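Local coordinates for zinc uptake regulation protein (Escherichia coli, PDB 4MTE) that represses zinc-uptake genes, using zinc as a cofactor to bind their operator DNA, at residues 78-83 and 136-141; 96-101 and 109-114. All blocks are in the same frame, centred on the assembly; numbering follows the deposited sequence.

Contact 1 (78-83 and 136-141). With nucleotides of chain F.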
loop_
_atom_site.group_PDB
_atom_site.type_symbol
_atom_site.label_atom_id
_atom_site.label_comp_id
_atom_site.label_asym_id
_atom_site.label_seq_id
_atom_site.Cartn_x
_atom_site.Cartn_y
_atom_site.Cartn_z
ATOM N N LYS D 78 -15.494 10.881 16.740
ATOM C CA LYS D 78 -14.626 10.061 15.919
ATOM C C LYS D 78 -14.824 8.606 16.313
ATOM O O LYS D 78 -14.784 8.265 17.497
ATOM C CB LYS D 78 -13.166 10.458 16.133
ATOM C CG LYS D 78 -12.184 9.678 15.278
ATOM C CD LYS D 78 -10.752 10.061 15.601
ATOM C CE LYS D 78 -9.766 9.368 14.677
ATOM N NZ LYS D 78 -9.913 9.834 13.273
ATOM N N VAL D 79 -15.042 7.752 15.318
ATOM C CA VAL D 79 -15.126 6.314 15.541
ATOM C C VAL D 79 -13.730 5.721 15.348
ATOM O O VAL D 79 -13.239 5.624 14.223
ATOM C CB VAL D 79 -16.125 5.650 14.566
ATOM C CG1 VAL D 79 -16.399 4.210 14.981
ATOM C CG2 VAL D 79 -17.423 6.457 14.495
ATOM N N GLU D 80 -13.103 5.322 16.454
ATOM C CA GLU D 80 -11.682 4.969 16.480
ATOM C C GLU D 80 -11.359 3.581 15.923
ATOM O O GLU D 80 -10.257 3.360 15.421
ATOM C CB GLU D 80 -11.159 5.050 17.915
ATOM C CG GLU D 80 -11.322 6.411 18.576
ATOM C CD GLU D 80 -10.318 7.436 18.081
ATOM O OE1 GLU D 80 -9.573 7.139 17.125
ATOM O OE2 GLU D 80 -10.275 8.542 18.658
ATOM N N SER D 81 -12.295 2.643 16.035
ATOM C CA SER D 81 -12.057 1.282 15.560
ATOM C C SER D 81 -12.014 1.282 14.039
ATOM O O SER D 81 -11.237 0.551 13.423
ATOM C CB SER D 81 -13.136 0.329 16.063
ATOM O OG SER D 81 -14.411 0.691 15.565
ATOM N N THR D 82 -12.867 2.107 13.443
ATOM C CA THR D 82 -12.747 2.464 12.041
ATOM C C THR D 82 -11.839 3.686 12.015
ATOM O O THR D 82 -11.034 3.882 12.922
ATOM C CB THR D 82 -14.119 2.813 11.424
ATOM O OG1 THR D 82 -14.655 3.978 12.062
ATOM C CG2 THR D 82 -15.098 1.656 11.591
ATOM N N ASN D 83 -11.959 4.508 10.985
ATOM C CA ASN D 83 -11.322 5.817 10.989
ATOM C C ASN D 83 -12.310 6.786 10.370
ATOM O O ASN D 83 -12.020 7.476 9.390
ATOM C CB ASN D 83 -9.982 5.781 10.254
ATOM C CG ASN D 83 -8.929 4.982 11.005
ATOM O OD1 ASN D 83 -8.398 5.433 12.021
ATOM N ND2 ASN D 83 -8.625 3.787 10.511
ATOM N N VAL D 136 -13.512 5.171 25.290
ATOM C CA VAL D 136 -13.855 4.775 23.934
ATOM C C VAL D 136 -14.576 3.439 24.002
ATOM O O VAL D 136 -13.962 2.405 24.266
ATOM C CB VAL D 136 -12.603 4.646 23.044
ATOM C CG1 VAL D 136 -12.993 4.226 21.627
ATOM C CG2 VAL D 136 -11.826 5.957 23.029
ATOM N N ILE D 137 -15.885 3.470 23.783
ATOM C CA ILE D 137 -16.686 2.256 23.750
ATOM C C ILE D 137 -17.306 2.115 22.372
ATOM O O ILE D 137 -18.143 2.922 21.968
ATOM C CB ILE D 137 -17.797 2.255 24.814
ATOM C CG1 ILE D 137 -17.277 2.836 26.131
ATOM C CG2 ILE D 137 -18.333 0.842 25.012
ATOM C CD1 ILE D 137 -17.586 4.308 26.307
ATOM N N GLU D 138 -16.870 1.093 21.647
ATOM C CA GLU D 138 -17.346 0.845 20.297
ATOM C C GLU D 138 -17.631 -0.638 20.127
ATOM O O GLU D 138 -16.758 -1.479 20.344
ATOM C CB GLU D 138 -16.313 1.325 19.277
ATOM C CG GLU D 138 -16.037 2.820 19.359
ATOM C CD GLU D 138 -14.964 3.282 18.394
ATOM O OE1 GLU D 138 -14.515 2.465 17.564
ATOM O OE2 GLU D 138 -14.568 4.464 18.467
ATOM N N ALA D 139 -18.868 -0.946 19.751
ATOM C CA ALA D 139 -19.315 -2.323 19.600
ATOM C C ALA D 139 -19.512 -2.638 18.125
ATOM O O ALA D 139 -20.089 -1.843 17.383
ATOM C CB ALA D 139 -20.607 -2.543 20.375
ATOM N N HIS D 140 -19.017 -3.800 17.707
ATOM C CA HIS D 140 -19.165 -4.259 16.333
ATOM C C HIS D 140 -20.073 -5.476 16.276
ATOM O O HIS D 140 -20.076 -6.305 17.185
ATOM C CB HIS D 140 -17.801 -4.593 15.733
ATOM C CG HIS D 140 -16.941 -3.393 15.503
ATOM N ND1 HIS D 140 -16.870 -2.750 14.286
ATOM C CD2 HIS D 140 -16.127 -2.709 16.340
ATOM C CE1 HIS D 140 -16.042 -1.725 14.382
ATOM N NE2 HIS D 140 -15.578 -1.678 15.616
ATOM N N GLY D 141 -20.845 -5.573 15.200
ATOM C CA GLY D 141 -21.748 -6.690 15.007
ATOM C C GLY D 141 -22.735 -6.413 13.893
ATOM O O GLY D 141 -22.362 -5.880 12.848
ATOM P P DA F 21 -8.028 9.622 9.864
ATOM O OP1 DA F 21 -8.148 9.262 11.291
ATOM O OP2 DA F 21 -9.205 10.104 9.110
ATOM O "O5'" DA F 21 -6.888 10.727 9.741
ATOM C "C5'" DA F 21 -5.640 10.448 10.343
ATOM C "C4'" DA F 21 -4.642 11.560 10.078
ATOM O "O4'" DA F 21 -4.333 11.611 8.666
ATOM C "C3'" DA F 21 -5.104 12.969 10.442
ATOM O "O3'" DA F 21 -4.395 13.359 11.606
ATOM C "C2'" DA F 21 -4.780 13.826 9.212
ATOM C "C1'" DA F 21 -3.866 12.915 8.403
ATOM N N9 DA F 21 -3.863 13.122 6.959
ATOM C C8 DA F 21 -4.846 12.819 6.057
ATOM N N7 DA F 21 -4.534 13.119 4.814
ATOM C C5 DA F 21 -3.257 13.645 4.914
ATOM C C6 DA F 21 -2.352 14.155 3.962
ATOM N N6 DA F 21 -2.590 14.225 2.647
ATOM N N1 DA F 21 -1.168 14.598 4.422
ATOM C C2 DA F 21 -0.900 14.539 5.728
ATOM N N3 DA F 21 -1.663 14.083 6.713
ATOM C C4 DA F 21 -2.833 13.651 6.230
#
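E138 reaches across to the turn after strand 76-79 and takes two successive backbone N-H groups with its carboxylate, one on each oxygen. E80 N donates to E138 OE2 at 2.6 Å, and S81 N donates to E138 OE1 at 2.7 Å; both oxygens use their syn lone pairs, so the carboxylate fits the turn like a two-pronged clasp. The glutamate chain is extended beyond CG (chi2 177°), which carries CD out from the strand. Hydroxyl bonds continue the polar network. S81 OG, placed between its backbone N and carbonyl carbon (chi1 63°), gives its proton to E138 OE1 at 2.7 Å, nearly in line with the C-O bond, so this oxygen accepts from two donors of one serine. The same hydroxyl accepts from H140 NE2 at 2.6 Å, lying 11° out of the imidazole plane. The other ring nitrogen, ND1, is hydrogen-bonded to OD1 of D104, so the ring is held at both nitrogens, which should limit its rotation. Apolar contact is light: E80 CG meets V136 CG1 at 4.1 Å, the two side chains crossing at about a right angle. Separately, the V79 CG1 methyl packs against the E138 carboxylate, 3.6 Å from E138 OE1. K78 leads away from strand 131-140, and its NZ donates to OP1 of DA21 of chain F at 2.7 Å, a hydrogen bond to the phosphate of the DNA backbone, not to the base of this nucleotide. Strand 131-140 also pairs with an antiparallel strand of the second subunit, carrying the sheet across the interface. The clasped turn joins strands 76-79 and 84-87, the wing of the winged-helix DNA-binding domain, and E138 and H140 dock it on the dimerisation sheet, the two-domain build of Fur-family repressors.

Contact 2 (96-101 and 109-114); sequences HTSAMF and VKEECA. With ZN (zinc ion), chain N.
H96 and E111 meet tip to tip at a zinc ion. H96 NE2 binds the metal at 2.0 Å, while E111 chelates it through both oxygens, OE1 at 2.0 Å and OE2 at 2.1 Å. Ring and carboxylate planes stand 41° apart, with E111 OE1 at the imidazole edge, near its plane. H77 and C88 complete the site, and the rings of H77 and H96 meet nearly perpendicularly. E111 sends CG anti to its backbone N (chi1 -169°), and the chain stays extended to the metal. Beside it lies M100, crossing obliquely, its CE 3.5 Å from E111 CG and its SD against E111 CB. An alanine in place of M100 would probably open a gap beside E111 CB and CG and leave that stem less firmly held behind the zinc-bound carboxylate. Both residues belong to the antiparallel beta hairpin of strands 99-103 and 109-112, whose connecting loop includes C106, a ligand of the second zinc, while C103, another, ends the first strand. M100 and E111 form a non-hydrogen-bonded pair, flanked by the hydrogen-bonded pairs A99-E112 and F101-K110. In the first, A99 N donates to E112 O at 2.9 Å; in the second, K110 N donates to F101 O at 2.8 Å. On the opposite face, the F101 ring and E112 cross at about a right angle, with F101 CD2 3.8 Å from E112 OE2. That ring also meets F130 of the second subunit edge-to-face. Past the strands, T97 CG2 rests 3.5 Å from A114 O, at the N-cap of helix 115-127, and T97 OG1 is hydrogen-bonded to OE1 of E118 within that helix.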
loop_
_atom_site.group_PDB
_atom_site.type_symbol
_atom_site.label_atom_id
_atom_site.label_comp_id
_atom_site.label_asym_id
_atom_site.label_seq_id
_atom_site.Cartn_x
_atom_site.Cartn_y
_atom_site.Cartn_z
ATOM N N HIS D 96 -21.544 14.272 27.426
ATOM C CA HIS D 96 -21.959 12.923 27.777
ATOM C C HIS D 96 -20.877 11.883 27.528
ATOM O O HIS D 96 -19.869 12.156 26.873
ATOM C CB HIS D 96 -23.176 12.558 26.929
ATOM C CG HIS D 96 -22.930 12.677 25.456
ATOM N ND1 HIS D 96 -22.863 13.893 24.811
ATOM C CD2 HIS D 96 -22.715 11.736 24.508
ATOM C CE1 HIS D 96 -22.627 13.695 23.526
ATOM N NE2 HIS D 96 -22.532 12.395 23.317
ATOM N N THR D 97 -21.106 10.689 28.067
ATOM C CA THR D 97 -20.367 9.498 27.677
ATOM C C THR D 97 -21.277 8.719 26.742
ATOM O O THR D 97 -22.500 8.828 26.835
ATOM C CB THR D 97 -20.004 8.615 28.888
ATOM O OG1 THR D 97 -19.241 7.485 28.444
ATOM C CG2 THR D 97 -21.261 8.125 29.613
ATOM N N SER D 98 -20.693 7.933 25.845
ATOM C CA SER D 98 -21.491 7.191 24.880
ATOM C C SER D 98 -20.809 5.921 24.408
ATOM O O SER D 98 -19.583 5.812 24.420
ATOM C CB SER D 98 -21.801 8.066 23.672
ATOM O OG SER D 98 -20.628 8.343 22.926
ATOM N N ALA D 99 -21.630 4.964 23.988
ATOM C CA ALA D 99 -21.153 3.739 23.370
ATOM C C ALA D 99 -21.710 3.673 21.955
ATOM O O ALA D 99 -22.915 3.822 21.746
ATOM C CB ALA D 99 -21.594 2.530 24.180
ATOM N N MET D 100 -20.827 3.468 20.985
ATOM C CA MET D 100 -21.224 3.390 19.586
ATOM C C MET D 100 -21.488 1.946 19.203
ATOM O O MET D 100 -20.638 1.080 19.406
ATOM C CB MET D 100 -20.124 3.964 18.692
ATOM C CG MET D 100 -19.840 5.431 18.942
ATOM S SD MET D 100 -21.192 6.491 18.410
ATOM C CE MET D 100 -20.671 8.062 19.090
ATOM N N PHE D 101 -22.671 1.688 18.656
ATOM C CA PHE D 101 -22.992 0.368 18.131
ATOM C C PHE D 101 -22.927 0.410 16.616
ATOM O O PHE D 101 -23.639 1.186 15.981
ATOM C CB PHE D 101 -24.360 -0.093 18.627
ATOM C CG PHE D 101 -24.380 -0.411 20.091
ATOM C CD1 PHE D 101 -24.261 -1.717 20.531
ATOM C CD2 PHE D 101 -24.484 0.600 21.030
ATOM C CE1 PHE D 101 -24.267 -2.010 21.881
ATOM C CE2 PHE D 101 -24.489 0.312 22.379
ATOM C CZ PHE D 101 -24.381 -0.994 22.804
ATOM N N VAL D 109 -24.546 3.361 12.466
ATOM C CA VAL D 109 -24.105 3.374 13.855
ATOM C C VAL D 109 -25.109 4.058 14.772
ATOM O O VAL D 109 -25.759 5.028 14.380
ATOM C CB VAL D 109 -22.722 4.052 14.018
ATOM C CG1 VAL D 109 -21.673 3.338 13.176
ATOM C CG2 VAL D 109 -22.795 5.533 13.657
ATOM N N LYS D 110 -25.229 3.546 15.993
ATOM C CA LYS D 110 -26.093 4.160 17.001
ATOM C C LYS D 110 -25.283 4.625 18.203
ATOM O O LYS D 110 -24.555 3.835 18.812
ATOM C CB LYS D 110 -27.180 3.180 17.456
ATOM C CG LYS D 110 -28.534 3.395 16.786
ATOM C CD LYS D 110 -29.295 4.574 17.388
ATOM C CE LYS D 110 -29.840 4.246 18.772
ATOM N NZ LYS D 110 -30.769 5.295 19.283
ATOM N N GLU D 111 -25.402 5.912 18.532
ATOM C CA GLU D 111 -24.838 6.430 19.771
ATOM C C GLU D 111 -25.853 6.227 20.888
ATOM O O GLU D 111 -26.957 6.770 20.836
ATOM C CB GLU D 111 -24.464 7.919 19.676
ATOM C CG GLU D 111 -23.634 8.342 20.884
ATOM C CD GLU D 111 -23.302 9.826 20.981
ATOM O OE1 GLU D 111 -22.670 10.194 21.977
ATOM O OE2 GLU D 111 -23.642 10.644 20.109
ATOM N N GLU D 112 -25.475 5.441 21.891
ATOM C CA GLU D 112 -26.350 5.163 23.024
ATOM C C GLU D 112 -25.628 5.451 24.334
ATOM O O GLU D 112 -24.515 4.977 24.560
ATOM C CB GLU D 112 -26.827 3.711 22.985
ATOM C CG GLU D 112 -27.323 3.274 21.613
ATOM C CD GLU D 112 -28.381 2.186 21.678
ATOM O OE1 GLU D 112 -29.338 2.325 22.470
ATOM O OE2 GLU D 112 -28.258 1.192 20.930
ATOM N N CYS D 113 -26.271 6.234 25.192
ATOM C CA CYS D 113 -25.684 6.615 26.468
ATOM C C CYS D 113 -25.509 5.393 27.360
ATOM O O CYS D 113 -26.168 4.372 27.168
ATOM C CB CYS D 113 -26.563 7.650 27.170
ATOM S SG CYS D 113 -25.830 8.338 28.672
ATOM N N ALA D 114 -24.620 5.505 28.342
ATOM C CA ALA D 114 -24.337 4.400 29.249
ATOM C C ALA D 114 -23.518 4.885 30.441
ATOM O O ALA D 114 -22.287 4.852 30.416
ATOM C CB ALA D 114 -23.599 3.285 28.512
HETATM ZN ZN ZN N . -22.616 12.052 21.334
#

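Overall arrangement
The two contacts share one sheet: strand 99-103 lies between strand 109-112 and strand 131-140, and M100 probably hydrogen-bonds through its backbone to both I137 and A139. Contact 2 is nested in the loop closed by contact 1, and their centres are about 10 Å apart. Both are partly buried, and both touch the second subunit. Contact 2 is internal to the dimerisation domain, combining regular strand pairing with metal coordination, its nearest atom about 14 Å from the DNA. Contact 1 crosses between domains, relying on a carboxylate that takes two backbone N-H groups, with a hydroxyl and an imidazole, rather than strand pairing, and it also reaches a DNA phosphate.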